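Local structure of restriction endonuclease LpnPI (Legionella pneumophila subsp. pneumophila str. Philadelphia 1, 4RZL) at residues Ile128-Val136 with Val147-Pro155; Ala183-Pro191 with Gly221-Pro229. The protein is a cytosine modification-dependent restriction endonuclease, and the N-terminal domain present here is its SRA-type DNA recognition domain. All blocks are in the same frame, centred on the assembly; numbering follows the deposited sequence.

Contact 1: residues Ile128-Val136 with Val147-Pro155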
ATOM      1  N   ILE A 128       3.787  14.862  -6.576  1.00 19.59           N
ATOM      2  CA  ILE A 128       4.832  14.012  -6.023  1.00 24.06           C
ATOM      3  C   ILE A 128       4.298  12.659  -5.574  1.00 19.15           C
ATOM      4  O   ILE A 128       5.042  11.834  -5.061  1.00 24.99           O
ATOM      5  CB  ILE A 128       5.549  14.709  -4.853  1.00 25.68           C
ATOM      6  CG1 ILE A 128       4.547  15.112  -3.772  1.00 26.26           C
ATOM      7  CG2 ILE A 128       6.299  15.949  -5.353  1.00 22.57           C
ATOM      8  CD1 ILE A 128       4.422  14.124  -2.620  1.00 25.26           C
ATOM      9  N   VAL A 129       3.012  12.426  -5.792  1.00 16.80           N
ATOM     10  CA  VAL A 129       2.393  11.171  -5.388  1.00 17.10           C
ATOM     11  C   VAL A 129       2.736  10.037  -6.349  1.00 16.94           C
ATOM     12  O   VAL A 129       2.402  10.098  -7.533  1.00 17.07           O
ATOM     13  CB  VAL A 129       0.862  11.308  -5.310  1.00 15.55           C
ATOM     14  CG1 VAL A 129       0.234   9.966  -4.927  1.00 12.54           C
ATOM     15  CG2 VAL A 129       0.462  12.422  -4.329  1.00 14.77           C
ATOM     16  N   PRO A 130       3.405   8.993  -5.838  1.00 17.97           N
ATOM     17  CA  PRO A 130       3.724   7.811  -6.631  1.00 18.34           C
ATOM     18  C   PRO A 130       2.613   6.770  -6.561  1.00 16.46           C
ATOM     19  O   PRO A 130       1.718   6.875  -5.732  1.00 16.40           O
ATOM     20  CB  PRO A 130       4.986   7.281  -5.957  1.00 21.75           C
ATOM     21  CG  PRO A 130       4.737   7.583  -4.515  1.00 23.85           C
ATOM     22  CD  PRO A 130       3.951   8.880  -4.473  1.00 18.45           C
ATOM     23  N   PRO A 131       2.688   5.748  -7.415  1.00 19.08           N
ATOM     24  CA  PRO A 131       1.775   4.624  -7.242  1.00 14.79           C
ATOM     25  C   PRO A 131       1.931   4.024  -5.849  1.00 16.39           C
ATOM     26  O   PRO A 131       3.037   3.986  -5.305  1.00 14.01           O
ATOM     27  CB  PRO A 131       2.244   3.629  -8.303  1.00 14.35           C
ATOM     28  CG  PRO A 131       2.946   4.432  -9.293  1.00 21.45           C
ATOM     29  CD  PRO A 131       3.565   5.577  -8.586  1.00 17.20           C
ATOM     30  N   ILE A 132       0.832   3.569  -5.274  1.00 13.84           N
ATOM     31  CA  ILE A 132       0.892   2.871  -3.999  1.00 15.80           C
ATOM     32  C   ILE A 132       0.330   1.471  -4.200  1.00 14.26           C
ATOM     33  O   ILE A 132      -0.756   1.312  -4.777  1.00 16.64           O
ATOM     34  CB  ILE A 132       0.106   3.615  -2.902  1.00 14.68           C
ATOM     35  CG1 ILE A 132       0.783   4.951  -2.583  1.00 20.19           C
ATOM     36  CG2 ILE A 132       0.001   2.770  -1.651  1.00 15.11           C
ATOM     37  CD1 ILE A 132      -0.071   5.885  -1.747  1.00 18.73           C
ATOM     38  N   PHE A 133       1.094   0.464  -3.780  1.00 11.22           N
ATOM     39  CA  PHE A 133       0.625  -0.923  -3.801  1.00 13.43           C
ATOM     40  C   PHE A 133       0.301  -1.394  -2.382  1.00 12.39           C
ATOM     41  O   PHE A 133       1.112  -1.225  -1.457  1.00 12.74           O
ATOM     42  CB  PHE A 133       1.669  -1.866  -4.405  1.00 13.24           C
ATOM     43  CG  PHE A 133       1.935  -1.658  -5.882  1.00 16.31           C
ATOM     44  CD1 PHE A 133       1.183  -0.775  -6.639  1.00 13.05           C
ATOM     45  CD2 PHE A 133       2.966  -2.343  -6.498  1.00 12.12           C
ATOM     46  CE1 PHE A 133       1.443  -0.590  -7.981  1.00 17.48           C
ATOM     47  CE2 PHE A 133       3.237  -2.156  -7.853  1.00 18.27           C
ATOM     48  CZ  PHE A 133       2.478  -1.278  -8.589  1.00 15.19           C
ATOM     49  N   ILE A 134      -0.870  -2.001  -2.210  1.00 10.85           N
ATOM     50  CA  ILE A 134      -1.274  -2.546  -0.908  1.00 14.76           C
ATOM     51  C   ILE A 134      -1.175  -4.061  -0.861  1.00 12.38           C
ATOM     52  O   ILE A 134      -1.661  -4.747  -1.767  1.00 11.84           O
ATOM     53  CB  ILE A 134      -2.723  -2.158  -0.551  1.00 15.26           C
ATOM     54  CG1 ILE A 134      -2.901  -0.641  -0.584  1.00 18.24           C
ATOM     55  CG2 ILE A 134      -3.133  -2.742   0.821  1.00 12.79           C
ATOM     56  CD1 ILE A 134      -4.372  -0.227  -0.627  1.00 24.01           C
ATOM     57  N   PHE A 135      -0.517  -4.582   0.174  1.00 11.12           N
ATOM     58  CA  PHE A 135      -0.465  -6.034   0.440  1.00 11.40           C
ATOM     59  C   PHE A 135      -0.950  -6.298   1.854  1.00 16.62           C
ATOM     60  O   PHE A 135      -0.687  -5.498   2.769  1.00 15.14           O
ATOM     61  CB  PHE A 135       0.960  -6.604   0.292  1.00 13.53           C
ATOM     62  CG  PHE A 135       1.512  -6.566  -1.113  1.00 12.14           C
ATOM     63  CD1 PHE A 135       2.167  -5.439  -1.587  1.00 12.01           C
ATOM     64  CD2 PHE A 135       1.420  -7.680  -1.938  1.00 12.04           C
ATOM     65  CE1 PHE A 135       2.701  -5.410  -2.881  1.00 17.28           C
ATOM     66  CE2 PHE A 135       1.943  -7.666  -3.224  1.00 13.26           C
ATOM     67  CZ  PHE A 135       2.582  -6.526  -3.705  1.00 14.71           C
ATOM     68  N   VAL A 136      -1.645  -7.412   2.060  1.00 18.28           N
ATOM     69  CA  VAL A 136      -1.952  -7.832   3.420  1.00 12.86           C
ATOM     70  C   VAL A 136      -1.372  -9.223   3.644  1.00 21.16           C
ATOM     71  O   VAL A 136      -1.223 -10.007   2.701  1.00 15.88           O
ATOM     72  CB  VAL A 136      -3.483  -7.846   3.732  1.00 21.42           C
ATOM     73  CG1 VAL A 136      -4.101  -6.464   3.502  1.00 18.07           C
ATOM     74  CG2 VAL A 136      -4.217  -8.927   2.927  1.00 18.90           C
ATOM     75  N   VAL A 147       1.609 -13.295   1.227  1.00 21.68           N
ATOM     76  CA  VAL A 147       0.817 -12.067   1.176  1.00 19.29           C
ATOM     77  C   VAL A 147      -0.241 -12.087   0.065  1.00 21.90           C
ATOM     78  O   VAL A 147      -0.201 -12.915  -0.846  1.00 16.80           O
ATOM     79  CB  VAL A 147       1.708 -10.809   0.961  1.00 21.92           C
ATOM     80  CG1 VAL A 147       2.747 -10.698   2.064  1.00 24.47           C
ATOM     81  CG2 VAL A 147       2.374 -10.815  -0.432  1.00 11.37           C
ATOM     82  N   GLN A 148      -1.194 -11.168   0.162  1.00 18.34           N
ATOM     83  CA  GLN A 148      -2.214 -10.996  -0.854  1.00 13.88           C
ATOM     84  C   GLN A 148      -2.160  -9.560  -1.363  1.00 12.00           C
ATOM     85  O   GLN A 148      -2.080  -8.631  -0.569  1.00 14.00           O
ATOM     86  CB  GLN A 148      -3.589 -11.328  -0.286  1.00 12.28           C
ATOM     87  CG  GLN A 148      -4.744 -11.126  -1.269  1.00 15.77           C
ATOM     88  CD  GLN A 148      -6.102 -11.384  -0.637  1.00 19.19           C
ATOM     89  OE1 GLN A 148      -6.412 -10.859   0.432  1.00 15.49           O
ATOM     90  NE2 GLN A 148      -6.906 -12.231  -1.281  1.00 15.54           N
ATOM     91  N   PHE A 149      -2.157  -9.389  -2.680  1.00 10.38           N
ATOM     92  CA  PHE A 149      -2.204  -8.065  -3.305  1.00 10.95           C
ATOM     93  C   PHE A 149      -3.639  -7.516  -3.267  1.00 17.02           C
ATOM     94  O   PHE A 149      -4.576  -8.170  -3.733  1.00 17.80           O
ATOM     95  CB  PHE A 149      -1.680  -8.160  -4.738  1.00 14.70           C
ATOM     96  CG  PHE A 149      -1.716  -6.864  -5.507  1.00 11.67           C
ATOM     97  CD1 PHE A 149      -0.960  -5.772  -5.102  1.00 12.98           C
ATOM     98  CD2 PHE A 149      -2.483  -6.756  -6.666  1.00 11.34           C
ATOM     99  CE1 PHE A 149      -0.988  -4.566  -5.822  1.00 12.47           C
ATOM    100  CE2 PHE A 149      -2.507  -5.562  -7.403  1.00 12.55           C
ATOM    101  CZ  PHE A 149      -1.756  -4.465  -6.974  1.00 13.82           C
ATOM    102  N   LYS A 150      -3.823  -6.328  -2.701  1.00 15.60           N
ATOM    103  CA  LYS A 150      -5.171  -5.765  -2.563  1.00 14.90           C
ATOM    104  C   LYS A 150      -5.454  -4.645  -3.567  1.00 16.50           C
ATOM    105  O   LYS A 150      -6.579  -4.180  -3.660  1.00 15.56           O
ATOM    106  CB  LYS A 150      -5.388  -5.234  -1.148  1.00 10.20           C
ATOM    107  CG  LYS A 150      -5.050  -6.243  -0.039  1.00 10.57           C
ATOM    108  CD  LYS A 150      -5.817  -7.537  -0.224  1.00 13.80           C
ATOM    109  CE  LYS A 150      -7.301  -7.375   0.131  1.00 14.73           C
ATOM    110  NZ  LYS A 150      -8.091  -8.638  -0.112  1.00 17.02           N
ATOM    111  N   GLY A 151      -4.429  -4.199  -4.290  1.00 11.22           N
ATOM    112  CA  GLY A 151      -4.618  -3.224  -5.358  1.00 17.60           C
ATOM    113  C   GLY A 151      -3.655  -2.048  -5.407  1.00 13.97           C
ATOM    114  O   GLY A 151      -2.811  -1.874  -4.517  1.00 14.89           O
ATOM    115  N   VAL A 152      -3.793  -1.248  -6.461  1.00 12.40           N
ATOM    116  CA  VAL A 152      -3.094   0.027  -6.617  1.00 13.05           C
ATOM    117  C   VAL A 152      -3.955   1.092  -5.948  1.00 16.16           C
ATOM    118  O   VAL A 152      -5.160   1.155  -6.208  1.00 12.50           O
ATOM    119  CB  VAL A 152      -2.894   0.423  -8.101  1.00 15.25           C
ATOM    120  CG1 VAL A 152      -2.062   1.717  -8.214  1.00 11.57           C
ATOM    121  CG2 VAL A 152      -2.280  -0.713  -8.902  1.00 12.41           C
ATOM    122  N   ALA A 153      -3.355   1.934  -5.114  1.00 13.17           N
ATOM    123  CA  ALA A 153      -4.140   2.877  -4.330  1.00 14.52           C
ATOM    124  C   ALA A 153      -3.650   4.310  -4.480  1.00 12.41           C
ATOM    125  O   ALA A 153      -2.501   4.552  -4.871  1.00 13.74           O
ATOM    126  CB  ALA A 153      -4.114   2.485  -2.849  1.00 10.91           C
ATOM    127  N   VAL A 154      -4.538   5.258  -4.178  1.00 12.73           N
ATOM    128  CA  VAL A 154      -4.178   6.665  -4.156  1.00 12.11           C
ATOM    129  C   VAL A 154      -4.742   7.294  -2.895  1.00 14.06           C
ATOM    130  O   VAL A 154      -5.778   6.843  -2.391  1.00 14.04           O
ATOM    131  CB  VAL A 154      -4.691   7.431  -5.404  1.00 12.95           C
ATOM    132  CG1 VAL A 154      -4.072   6.819  -6.676  1.00 12.17           C
ATOM    133  CG2 VAL A 154      -6.223   7.439  -5.471  1.00 11.88           C
ATOM    134  N   PRO A 155      -4.068   8.341  -2.388  1.00 11.03           N
ATOM    135  CA  PRO A 155      -4.499   9.021  -1.157  1.00 13.25           C
ATOM    136  C   PRO A 155      -5.857   9.682  -1.297  1.00 11.04           C
ATOM    137  O   PRO A 155      -6.131  10.289  -2.331  1.00 17.14           O
ATOM    138  CB  PRO A 155      -3.400  10.079  -0.921  1.00 10.58           C
ATOM    139  CG  PRO A 155      -2.188   9.560  -1.714  1.00 12.86           C
ATOM    140  CD  PRO A 155      -2.798   8.886  -2.915  1.00 10.62           C
TER
HETATM  141  O   HOH W   1      -1.014   6.727  -5.081  1.00 15.65           O
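Phe-149 touches both Phe-133 and Phe-135 and meets the two rings differently; the three form an aromatic cluster. Toward Phe-133 it turns an edge: the pair is T-shaped, with centroids 5.8 Å apart and planes at 83°. Phe-135 is met obliquely. Phe-149 CD1 sits over one face of the Phe-135 ring, near the rim, 3.9 Å from Phe-135 CZ. CG of Phe-149 is anti to its backbone N (chi1 178°), and this brings the ring back over Gly-151, whose N lies above the ring centre. Val-152 and Val-147 extend this aromatic face. Val-152 CG2 touches Phe-133 CE1, pointing the same way as the ring, and Val-147 CG2 approaches Phe-135 CD2 at 3.6 Å.

The other face carries Ile-132, Ile-134, Val-136 and Ala-153. Ile-134 CD1 presses on Ala-153 CB at 3.5 Å. The Lys-150 chain crosses Val-136 at about a right angle, with CG 3.7 Å from Val-136 CG1. Bends at chi2 and chi3 lead its amine outward to Gln-148. There NZ makes a hydrogen bond of 2.8 Å to Gln-148 OE1, from above the carbonyl plane. Asp-25 forms a salt bridge with the same amine.

The strands are antiparallel neighbours, and the bond from Lys-150 N to Ile-134 O is nearly straight at the hydrogen (176°). Near Pro-155 the direct bond from Ile-132 N to Ala-153 O is weak. A water donates to Pro-130 O and Ala-153 O there. The hairpin is thus held by backbone bonds and by apolar packing on both faces, while the amine of the partly exposed Lys-150 is shared between Gln-148 OE1 and Asp-25.

Contact 2: residues Ala183-Pro191 with Gly221-Pro229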
ATOM      1  N   ALA A 183      -4.980   6.857   7.910  1.00  9.71           N
ATOM      2  CA  ALA A 183      -4.978   7.352   6.533  1.00 16.19           C
ATOM      3  C   ALA A 183      -5.970   6.582   5.680  1.00 15.25           C
ATOM      4  O   ALA A 183      -6.019   5.361   5.752  1.00 14.61           O
ATOM      5  CB  ALA A 183      -3.564   7.243   5.924  1.00 11.04           C
ATOM      6  N   ILE A 184      -6.726   7.290   4.844  1.00 11.62           N
ATOM      7  CA  ILE A 184      -7.749   6.655   4.015  1.00 11.94           C
ATOM      8  C   ILE A 184      -7.375   6.759   2.525  1.00 13.78           C
ATOM      9  O   ILE A 184      -7.063   7.838   2.024  1.00 14.68           O
ATOM     10  CB  ILE A 184      -9.138   7.282   4.274  1.00 19.00           C
ATOM     11  CG1 ILE A 184      -9.482   7.192   5.767  1.00 15.03           C
ATOM     12  CG2 ILE A 184     -10.228   6.628   3.387  1.00 12.93           C
ATOM     13  CD1 ILE A 184     -10.929   7.529   6.112  1.00 25.32           C
ATOM     14  N   PHE A 185      -7.385   5.621   1.839  1.00 11.65           N
ATOM     15  CA  PHE A 185      -6.980   5.532   0.438  1.00 13.55           C
ATOM     16  C   PHE A 185      -8.109   5.011  -0.435  1.00 18.34           C
ATOM     17  O   PHE A 185      -8.998   4.315   0.054  1.00 13.25           O
ATOM     18  CB  PHE A 185      -5.773   4.597   0.274  1.00 10.29           C
ATOM     19  CG  PHE A 185      -4.532   5.063   0.988  1.00 13.23           C
ATOM     20  CD1 PHE A 185      -4.317   4.749   2.327  1.00 12.60           C
ATOM     21  CD2 PHE A 185      -3.584   5.822   0.328  1.00 12.17           C
ATOM     22  CE1 PHE A 185      -3.162   5.180   2.981  1.00 13.87           C
ATOM     23  CE2 PHE A 185      -2.426   6.253   0.977  1.00 12.71           C
ATOM     24  CZ  PHE A 185      -2.217   5.931   2.297  1.00 11.08           C
ATOM     25  N   THR A 186      -8.029   5.323  -1.727  1.00 12.10           N
ATOM     26  CA  THR A 186      -8.924   4.788  -2.745  1.00 11.46           C
ATOM     27  C   THR A 186      -8.234   3.675  -3.519  1.00 13.18           C
ATOM     28  O   THR A 186      -7.109   3.850  -3.986  1.00 13.67           O
ATOM     29  CB  THR A 186      -9.346   5.865  -3.762  1.00 17.32           C
ATOM     30  OG1 THR A 186      -9.991   6.940  -3.081  1.00 16.47           O
ATOM     31  CG2 THR A 186     -10.271   5.268  -4.842  1.00 13.22           C
ATOM     32  N   ILE A 187      -8.901   2.537  -3.665  1.00 12.90           N
ATOM     33  CA  ILE A 187      -8.354   1.481  -4.504  1.00 12.03           C
ATOM     34  C   ILE A 187      -8.823   1.706  -5.944  1.00 11.65           C
ATOM     35  O   ILE A 187     -10.018   1.802  -6.220  1.00 11.96           O
ATOM     36  CB  ILE A 187      -8.763   0.077  -4.004  1.00 11.53           C
ATOM     37  CG1 ILE A 187      -8.265  -0.129  -2.566  1.00 14.47           C
ATOM     38  CG2 ILE A 187      -8.186  -0.997  -4.908  1.00 11.74           C
ATOM     39  CD1 ILE A 187      -8.599  -1.465  -1.985  1.00 19.22           C
ATOM     40  N   LEU A 188      -7.867   1.796  -6.859  1.00 13.87           N
ATOM     41  CA  LEU A 188      -8.178   2.062  -8.263  1.00 13.71           C
ATOM     42  C   LEU A 188      -8.683   0.829  -9.022  1.00 16.44           C
ATOM     43  O   LEU A 188      -8.310  -0.306  -8.722  1.00 12.75           O
ATOM     44  CB  LEU A 188      -6.946   2.611  -8.971  1.00 10.54           C
ATOM     45  CG  LEU A 188      -6.389   3.927  -8.445  1.00 17.34           C
ATOM     46  CD1 LEU A 188      -5.098   4.266  -9.177  1.00 11.87           C
ATOM     47  CD2 LEU A 188      -7.418   5.044  -8.609  1.00 12.84           C
ATOM     48  N   ASN A 189      -9.509   1.073 -10.034  1.00 15.07           N
ATOM     49  CA  ASN A 189      -9.981   0.010 -10.903  1.00 14.65           C
ATOM     50  C   ASN A 189      -8.858  -0.469 -11.825  1.00 16.60           C
ATOM     51  O   ASN A 189      -8.843  -0.178 -13.020  1.00 18.18           O
ATOM     52  CB  ASN A 189     -11.193   0.491 -11.717  1.00 15.73           C
ATOM     53  CG  ASN A 189     -11.805  -0.609 -12.576  1.00 24.56           C
ATOM     54  OD1 ASN A 189     -11.515  -1.792 -12.404  1.00 18.52           O
ATOM     55  ND2 ASN A 189     -12.655  -0.215 -13.515  1.00 36.02           N
ATOM     56  N   ILE A 190      -7.906  -1.185 -11.244  1.00 15.94           N
ATOM     57  CA  ILE A 190      -6.798  -1.785 -11.972  1.00 12.68           C
ATOM     58  C   ILE A 190      -6.756  -3.245 -11.570  1.00 13.92           C
ATOM     59  O   ILE A 190      -6.343  -3.564 -10.454  1.00 16.74           O
ATOM     60  CB  ILE A 190      -5.452  -1.130 -11.638  1.00 14.63           C
ATOM     61  CG1 ILE A 190      -5.444   0.342 -12.064  1.00 14.81           C
ATOM     62  CG2 ILE A 190      -4.303  -1.928 -12.259  1.00 12.16           C
ATOM     63  CD1 ILE A 190      -4.166   1.081 -11.707  1.00 12.19           C
ATOM     64  N   PRO A 191      -7.230  -4.137 -12.453  1.00 17.80           N
ATOM     65  CA  PRO A 191      -7.267  -5.562 -12.082  1.00 11.85           C
ATOM     66  C   PRO A 191      -5.885  -6.215 -12.046  1.00 14.16           C
ATOM     67  O   PRO A 191      -5.726  -7.242 -11.397  1.00 13.09           O
ATOM     68  CB  PRO A 191      -8.140  -6.197 -13.173  1.00 13.25           C
ATOM     69  CG  PRO A 191      -8.072  -5.221 -14.350  1.00 26.19           C
ATOM     70  CD  PRO A 191      -7.920  -3.855 -13.731  1.00 15.16           C
ATOM     71  N   GLY A 221      -7.357  14.128 -10.465  1.00 15.84           N
ATOM     72  CA  GLY A 221      -7.729  13.981  -9.068  1.00 16.64           C
ATOM     73  C   GLY A 221      -9.028  13.208  -8.878  1.00 19.99           C
ATOM     74  O   GLY A 221      -9.500  13.075  -7.756  1.00 19.70           O
ATOM     75  N   LYS A 222      -9.599  12.675  -9.959  1.00 16.39           N
ATOM     76  CA  LYS A 222     -10.847  11.899  -9.870  1.00 22.36           C
ATOM     77  C   LYS A 222     -10.586  10.434 -10.208  1.00 19.27           C
ATOM     78  O   LYS A 222     -10.223  10.097 -11.335  1.00 25.71           O
ATOM     79  CB  LYS A 222     -11.922  12.469 -10.803  1.00 22.16           C
ATOM     80  CG  LYS A 222     -12.525  13.788 -10.330  1.00 31.99           C
ATOM     81  N   ALA A 223     -10.730   9.570  -9.217  1.00 19.79           N
ATOM     82  CA  ALA A 223     -10.314   8.181  -9.361  1.00 17.10           C
ATOM     83  C   ALA A 223     -11.408   7.303  -9.939  1.00 20.07           C
ATOM     84  O   ALA A 223     -12.577   7.449  -9.596  1.00 22.05           O
ATOM     85  CB  ALA A 223      -9.880   7.638  -8.025  1.00 15.40           C
ATOM     86  N   ASP A 224     -11.023   6.388 -10.816  1.00 17.55           N
ATOM     87  CA  ASP A 224     -11.897   5.282 -11.203  1.00 20.33           C
ATOM     88  C   ASP A 224     -11.767   4.207 -10.122  1.00 14.47           C
ATOM     89  O   ASP A 224     -10.775   3.483 -10.075  1.00 16.50           O
ATOM     90  CB  ASP A 224     -11.516   4.735 -12.584  1.00 20.76           C
ATOM     91  CG  ASP A 224     -12.457   3.640 -13.074  1.00 27.11           C
ATOM     92  OD1 ASP A 224     -13.552   3.484 -12.503  1.00 30.63           O
ATOM     93  OD2 ASP A 224     -12.120   2.964 -14.070  1.00 32.34           O
ATOM     94  N   VAL A 225     -12.751   4.150  -9.234  1.00 16.15           N
ATOM     95  CA  VAL A 225     -12.684   3.329  -8.029  1.00 16.36           C
ATOM     96  C   VAL A 225     -13.066   1.878  -8.314  1.00 20.06           C
ATOM     97  O   VAL A 225     -14.027   1.612  -9.041  1.00 16.02           O
ATOM     98  CB  VAL A 225     -13.622   3.877  -6.918  1.00 16.53           C
ATOM     99  CG1 VAL A 225     -13.400   3.129  -5.600  1.00 11.82           C
ATOM    100  CG2 VAL A 225     -13.421   5.378  -6.722  1.00 14.43           C
ATOM    101  N   LEU A 226     -12.320   0.944  -7.723  1.00 14.23           N
ATOM    102  CA  LEU A 226     -12.671  -0.470  -7.774  1.00 14.50           C
ATOM    103  C   LEU A 226     -13.836  -0.723  -6.819  1.00 15.99           C
ATOM    104  O   LEU A 226     -13.645  -0.887  -5.608  1.00 14.13           O
ATOM    105  CB  LEU A 226     -11.471  -1.352  -7.418  1.00 12.33           C
ATOM    106  CG  LEU A 226     -11.387  -2.762  -8.019  1.00 15.79           C
ATOM    107  CD1 LEU A 226     -10.056  -3.428  -7.673  1.00 13.79           C
ATOM    108  CD2 LEU A 226     -12.529  -3.639  -7.581  1.00 19.89           C
ATOM    109  N   ILE A 227     -15.045  -0.723  -7.372  1.00 15.36           N
ATOM    110  CA  ILE A 227     -16.273  -0.986  -6.611  1.00 16.96           C
ATOM    111  C   ILE A 227     -16.709  -2.435  -6.781  1.00 21.12           C
ATOM    112  O   ILE A 227     -17.019  -2.855  -7.900  1.00 21.60           O
ATOM    113  CB  ILE A 227     -17.406  -0.060  -7.067  1.00 18.15           C
ATOM    114  CG1 ILE A 227     -17.007   1.401  -6.842  1.00 23.01           C
ATOM    115  CG2 ILE A 227     -18.690  -0.379  -6.338  1.00 21.35           C
ATOM    116  CD1 ILE A 227     -16.794   1.733  -5.365  1.00 25.64           C
ATOM    117  N   ALA A 228     -16.716  -3.206  -5.693  1.00 16.43           N
ATOM    118  CA  ALA A 228     -16.965  -4.654  -5.796  1.00 14.75           C
ATOM    119  C   ALA A 228     -17.990  -5.175  -4.776  1.00 18.77           C
ATOM    120  O   ALA A 228     -17.611  -5.666  -3.708  1.00 16.28           O
ATOM    121  CB  ALA A 228     -15.637  -5.423  -5.653  1.00 13.57           C
ATOM    122  N   PRO A 229     -19.293  -5.074  -5.108  1.00 19.04           N
ATOM    123  CA  PRO A 229     -20.371  -5.533  -4.220  1.00 19.28           C
ATOM    124  C   PRO A 229     -20.297  -7.036  -3.949  1.00 26.54           C
ATOM    125  O   PRO A 229     -19.905  -7.814  -4.828  1.00 22.82           O
ATOM    126  CB  PRO A 229     -21.654  -5.166  -4.987  1.00 20.29           C
ATOM    127  CG  PRO A 229     -21.220  -4.948  -6.403  1.00 22.39           C
ATOM    128  CD  PRO A 229     -19.814  -4.423  -6.327  1.00 14.64           C
TER
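Leu-188 and Val-225 come alongside each other in a single backbone bridge, their CA atoms 4.7 Å apart. The touching parts run at 69° to each other, consistent with a pairing that does not grow into a longer ladder. Two backbone bonds flank the bridge. Leu-226 N donates to Ile-187 O at 2.9 Å, almost straight at the hydrogen. Asn-189 N donates to Asp-224 O at 2.7 Å. Asn-189 is also the centre of an inverse gamma turn, in which Ile-190 N bonds to Leu-188 O.

The side chains of Asn-189 and Asp-224 cross obliquely, with amide and carboxylate planes 82° apart. Asn-189 ND2 reaches Asp-224 OD2 at 3.3 Å, from above the carboxylate plane. Both side chains place CG opposite the backbone N (chi1 -176° in each), and this lets their polar ends meet beside the backbone bond.

Apolar groups fill in on either side of the bridge. Leu-188 CD2 packs on Ala-223 CB at 3.6 Å. Thr-186 turns its methyl to the valine, CG2 to Val-225 CG2 at 3.7 Å, while its OG1 bonds to Gly-156 O. Leu-226 CD1 lies 4.1 Å from Ile-187 CG2. Ala-223 also touches Trp-217 of helix 212-220.

This is an isolated beta bridge, by which the loop after helix 212-220 is tied to residues 187-189, at and just after strand 176-187 in the SRA-type domain.

The centres of contacts 1 and 2 lie about 10 Å apart, and both reach the same mixed sheet. Both segments of contact 1 precede those of contact 2 along the chain. Strand 147-155 joins them, since it pairs antiparallel with strand 132-137 and also with strand 176-187. Probable backbone hydrogen bonds run from Thr-186 N to Val-154 O (2.8 Å) and from Leu-188 N to Val-152 O (2.9 Å). Helix 212-220 is shared too: Phe-214 touches both Val-154 and Leu-188, and Trp-217 both Val-129 and Ala-223. Contact 1 thus belongs to the buried centre of the DNA recognition domain, and contact 2 joins the loop after helix 212-220 to the same sheet.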